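Local coordinates for ABC-type transport system, sugar-family extracellular solute-binding protein (Peptoclostridium difficile 630, PDB 6HNI), which binds tyrosine as a substrate-binding lipoprotein, probably delivering it to an ABC-type transporter, and has adhesive properties, at residues N51-D55 and G56-D60; A269-L273 and N274-V278. The protein carries 1 engineered substitution. All coordinates share one frame; numbering follows the deposited sequence.

Contacts 1 and 2 each cover the end of a helix and the turn that follows it, and both carry a Schellman motif. Contact 1 (residues 51-60) follows helix 35-50 and leads into strand 59-65, an outermost strand of the five-stranded parallel sheet. Contact 2 (residues 269-278) comes much later in the chain, where helix 258-273 ends and residues 274-278 begin the loop that leads to strand 290-294. Their centres lie about 15 Å apart, on the same side of the chain's centre. They also touch: Asn51 CB packs 3.5 Å from Val270 CG2, and the Phe53 ring reaches Val270, Leu273 and Asn274, so the two helix ends are packed together.

Contact 1. Residues N51-D55 and G56-D60; sequences NGFKD and GENID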
loop_
_atom_site.group_PDB
_atom_site.type_symbol
_atom_site.label_atom_id
_atom_site.label_comp_id
_atom_site.label_asym_id
_atom_site.label_seq_id
_atom_site.Cartn_x
_atom_site.Cartn_y
_atom_site.Cartn_z
ATOM N N ASN A 51 12.471 2.918 -21.407
ATOM C CA ASN A 51 13.759 3.547 -21.319
ATOM C C ASN A 51 14.918 2.682 -21.843
ATOM O O ASN A 51 16.075 3.036 -21.662
ATOM C CB ASN A 51 14.000 4.028 -19.906
ATOM C CG ASN A 51 13.222 5.283 -19.593
ATOM O OD1 ASN A 51 13.725 6.379 -19.785
ATOM N ND2 ASN A 51 12.010 5.133 -19.032
ATOM N N GLY A 52 14.569 1.576 -22.494
ATOM C CA GLY A 52 15.505 0.723 -23.180
ATOM C C GLY A 52 16.148 -0.365 -22.359
ATOM O O GLY A 52 17.133 -0.954 -22.798
ATOM N N PHE A 53 15.557 -0.674 -21.186
ATOM C CA PHE A 53 16.087 -1.707 -20.312
ATOM C C PHE A 53 15.120 -2.862 -20.313
ATOM O O PHE A 53 14.020 -2.758 -19.781
ATOM C CB PHE A 53 16.274 -1.178 -18.911
ATOM C CG PHE A 53 17.364 -0.174 -18.795
ATOM C CD1 PHE A 53 18.670 -0.588 -18.617
ATOM C CD2 PHE A 53 17.085 1.170 -18.867
ATOM C CE1 PHE A 53 19.683 0.352 -18.487
ATOM C CE2 PHE A 53 18.087 2.112 -18.731
ATOM C CZ PHE A 53 19.377 1.705 -18.523
ATOM N N LYS A 54 15.536 -3.947 -20.930
ATOM C CA LYS A 54 14.631 -5.027 -21.271
ATOM C C LYS A 54 15.170 -6.343 -20.697
ATOM O O LYS A 54 16.336 -6.702 -20.924
ATOM C CB LYS A 54 14.485 -5.036 -22.802
ATOM C CG LYS A 54 13.827 -6.253 -23.406
ATOM C CD LYS A 54 12.467 -6.556 -22.811
ATOM C CE LYS A 54 11.783 -7.677 -23.580
ATOM N NZ LYS A 54 11.233 -7.182 -24.878
ATOM N N ASP A 55 14.322 -7.046 -19.950
ATOM C CA ASP A 55 14.678 -8.342 -19.310
ATOM C C ASP A 55 15.061 -9.344 -20.389
ATOM O O ASP A 55 14.383 -9.447 -21.419
ATOM C CB ASP A 55 13.497 -8.904 -18.493
ATOM C CG ASP A 55 13.892 -10.101 -17.625
ATOM O OD1 ASP A 55 15.058 -10.184 -17.169
ATOM O OD2 ASP A 55 13.020 -10.975 -17.368
ATOM N N GLY A 56 16.162 -10.049 -20.168
ATOM C CA GLY A 56 16.666 -10.967 -21.167
ATOM C C GLY A 56 17.554 -10.296 -22.206
ATOM O O GLY A 56 18.135 -11.003 -23.055
ATOM N N GLU A 57 17.701 -8.962 -22.158
ATOM C CA GLU A 57 18.577 -8.235 -23.097
ATOM C C GLU A 57 19.738 -7.543 -22.364
ATOM O O GLU A 57 20.811 -8.121 -22.248
ATOM C CB GLU A 57 17.764 -7.293 -24.012
ATOM C CG GLU A 57 16.815 -8.061 -24.940
ATOM C CD GLU A 57 16.176 -7.227 -26.043
ATOM O OE1 GLU A 57 16.375 -5.992 -26.071
ATOM O OE2 GLU A 57 15.470 -7.817 -26.898
ATOM N N ASN A 58 19.537 -6.335 -21.862
ATOM C CA ASN A 58 20.615 -5.610 -21.122
ATOM C C ASN A 58 20.357 -5.525 -19.611
ATOM O O ASN A 58 21.161 -4.939 -18.841
ATOM C CB ASN A 58 20.825 -4.219 -21.696
ATOM C CG ASN A 58 19.545 -3.401 -21.748
ATOM O OD1 ASN A 58 18.418 -3.946 -21.752
ATOM N ND2 ASN A 58 19.708 -2.087 -21.799
ATOM N N ILE A 59 19.242 -6.124 -19.190
ATOM C CA ILE A 59 18.998 -6.361 -17.745
ATOM C C ILE A 59 18.570 -7.787 -17.532
ATOM O O ILE A 59 18.100 -8.450 -18.457
ATOM C CB ILE A 59 18.014 -5.376 -17.100
ATOM C CG1 ILE A 59 16.600 -5.524 -17.665
ATOM C CG2 ILE A 59 18.566 -3.966 -17.159
ATOM C CD1 ILE A 59 15.561 -4.692 -16.943
ATOM N N ASP A 60 18.735 -8.215 -16.278
ATOM C CA ASP A 60 18.190 -9.459 -15.773
ATOM C C ASP A 60 17.370 -9.125 -14.532
ATOM O O ASP A 60 17.885 -8.548 -13.610
ATOM C CB ASP A 60 19.290 -10.410 -15.352
ATOM C CG ASP A 60 18.723 -11.657 -14.710
ATOM O OD1 ASP A 60 18.320 -12.538 -15.486
ATOM O OD2 ASP A 60 18.623 -11.734 -13.445
HETATM O O HOH W 1 16.083 -12.463 -17.125
#
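Lys54 and Glu57 face each other across a tight reversal, their CA atoms 5.4 Å apart, and just beyond them Asp55 and Ile59 form a single backbone bridge. Lys54 O collects the amides of the returning chain: Glu57 N donates to it at 2.9 Å, while Asn58 N and Ile59 N add weak bonds. Gly56 N is held in turn by Ile59 O. Gly56 takes a positive phi, a conformation that suits glycine.

The Asn58 amide spans the loop, gripping the incoming backbone at two points. Its chi1 of 54° sets CG between the backbone N and the carbonyl carbon, which turns the amide back toward the incoming chain. There OD1 receives Lys54 N in a nearly straight bond of 3.0 Å (172° at the hydrogen), and ND2 donates to Gly52 O, also at 3.0 Å. Gly52 is the C-prime residue of the Schellman motif closing helix 35-50, so this amide links the helix end to the entry of strand 59-65, part of the helix-to-strand connection in an alpha/beta lobe of the periplasmic-binding-protein fold.

The Phe53 ring lies almost parallel to the Asn58 amide, the planes 7° apart, with Phe53 CD1 3.7 Å from Asn58 ND2. Ile59 CG2 approaches Phe53 CD1 obliquely, while Ile59 CD1 lies near the Phe53 carbonyl. On the solvent side, Lys54 CG brushes the Glu57 carboxylate at CD. A water donates to Asp55 OD1 and Asp60 OD1, bridging two like charges; Asp55 OD1 also accepts Ile61 N.

Contact 2. Residues A269-L273 and N274-V278; sequences AVKIL and NGESV
Glu276 folds back over Lys271 just past the end of helix 258-273. Its CB sits 3.4 Å from Lys271 O, the carbonyl that also accepts Glu276 N in a fairly straight bond of 2.9 Å. CG stays close to that oxygen, anti to its own carbonyl carbon (chi1 -62°). Farther out, CD lies 3.6 Å from Lys271 CB; Glu276 OE1 lies 3.6 Å from Lys271 CD, and OE2 rests near CG and CB of the same lysine. The two side chains cross, lysine methylenes against carboxylate.

Gly275 N donates to Ile272 O at 3.0 Å, completing with the Glu276 bond a Schellman motif in which Gly275 takes the positive phi. Asn274 N still bonds Val270 O as in the helix, and Asn274 lies beside Val270, with ND2 3.6 Å from CG1. On another side of the turn, Ile272 CD1 packs against Val278 CB at 3.8 Å, and a water donates to both Ile272 O and Glu276 O.

Lys271 NZ stops 4.9 Å from Glu276 OE1, too far for a salt bridge, so any attraction between the charges is probably long-range, and the direct contact of the two side chains is between lysine methylenes and the carboxylate.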
loop_
_atom_site.group_PDB
_atom_site.type_symbol
_atom_site.label_atom_id
_atom_site.label_comp_id
_atom_site.label_asym_id
_atom_site.label_seq_id
_atom_site.Cartn_x
_atom_site.Cartn_y
_atom_site.Cartn_z
ATOM N N ALA A 269 14.882 4.247 -11.166
ATOM C CA ALA A 269 15.828 3.148 -11.451
ATOM C C ALA A 269 16.725 3.438 -12.622
ATOM O O ALA A 269 17.915 3.105 -12.588
ATOM C CB ALA A 269 15.134 1.811 -11.695
ATOM N N VAL A 270 16.119 3.955 -13.681
ATOM C CA VAL A 270 16.896 4.291 -14.905
ATOM C C VAL A 270 18.037 5.221 -14.495
ATOM O O VAL A 270 19.221 5.024 -14.916
ATOM C CB VAL A 270 15.944 4.948 -15.931
ATOM C CG1 VAL A 270 16.734 5.581 -17.064
ATOM C CG2 VAL A 270 15.009 3.906 -16.540
ATOM N N LYS A 271 17.731 6.236 -13.710
ATOM C CA LYS A 271 18.736 7.174 -13.215
ATOM C C LYS A 271 19.863 6.531 -12.443
ATOM O O LYS A 271 21.065 6.820 -12.646
ATOM C CB LYS A 271 18.137 8.334 -12.440
ATOM C CG LYS A 271 17.118 9.153 -13.198
ATOM C CD LYS A 271 16.550 10.242 -12.314
ATOM C CE LYS A 271 15.593 11.107 -13.065
ATOM N NZ LYS A 271 14.952 12.068 -12.142
ATOM N N ILE A 272 19.508 5.634 -11.512
ATOM C CA ILE A 272 20.498 4.919 -10.727
ATOM C C ILE A 272 21.379 4.009 -11.603
ATOM O O ILE A 272 22.609 4.024 -11.476
ATOM C CB ILE A 272 19.806 4.109 -9.574
ATOM C CG1 ILE A 272 19.021 5.061 -8.662
ATOM C CG2 ILE A 272 20.840 3.300 -8.828
ATOM C CD1 ILE A 272 19.744 6.271 -8.121
ATOM N N LEU A 273 20.759 3.278 -12.531
ATOM C CA LEU A 273 21.501 2.421 -13.449
ATOM C C LEU A 273 22.475 3.222 -14.331
ATOM O O LEU A 273 23.548 2.728 -14.651
ATOM C CB LEU A 273 20.544 1.575 -14.291
ATOM C CG LEU A 273 19.702 0.547 -13.504
ATOM C CD1 LEU A 273 18.694 -0.098 -14.421
ATOM C CD2 LEU A 273 20.588 -0.496 -12.826
ATOM N N ASN A 274 22.111 4.464 -14.614
ATOM C CA ASN A 274 22.942 5.390 -15.406
ATOM C C ASN A 274 23.934 6.205 -14.549
ATOM O O ASN A 274 24.654 7.034 -15.089
ATOM C CB ASN A 274 22.023 6.333 -16.212
ATOM C CG ASN A 274 21.363 5.651 -17.400
ATOM O OD1 ASN A 274 21.886 4.670 -17.958
ATOM N ND2 ASN A 274 20.245 6.201 -17.843
ATOM N N GLY A 275 24.010 5.931 -13.239
ATOM C CA GLY A 275 25.071 6.532 -12.409
ATOM C C GLY A 275 24.665 7.577 -11.374
ATOM O O GLY A 275 25.535 8.106 -10.668
ATOM N N GLU A 276 23.383 7.919 -11.267
ATOM C CA GLU A 276 22.991 8.965 -10.310
ATOM C C GLU A 276 23.042 8.413 -8.887
ATOM O O GLU A 276 22.909 7.215 -8.695
ATOM C CB GLU A 276 21.629 9.532 -10.668
ATOM C CG GLU A 276 21.668 10.199 -12.045
ATOM C CD GLU A 276 20.496 11.112 -12.340
ATOM O OE1 GLU A 276 19.789 11.545 -11.386
ATOM O OE2 GLU A 276 20.304 11.394 -13.557
ATOM N N SER A 277 23.312 9.291 -7.923
ATOM C CA SER A 277 23.472 8.923 -6.499
ATOM C C SER A 277 22.094 8.724 -5.827
ATOM O O SER A 277 21.308 9.659 -5.744
ATOM C CB SER A 277 24.244 10.028 -5.750
ATOM O OG SER A 277 24.003 10.020 -4.359
ATOM N N VAL A 278 21.822 7.529 -5.324
ATOM C CA VAL A 278 20.566 7.264 -4.624
ATOM C C VAL A 278 20.415 8.084 -3.334
ATOM O O VAL A 278 19.310 8.526 -2.993
ATOM C CB VAL A 278 20.370 5.745 -4.394
ATOM C CG1 VAL A 278 21.383 5.221 -3.378
ATOM C CG2 VAL A 278 18.931 5.457 -3.995
HETATM O O HOH W 2 24.165 4.985 -9.300
#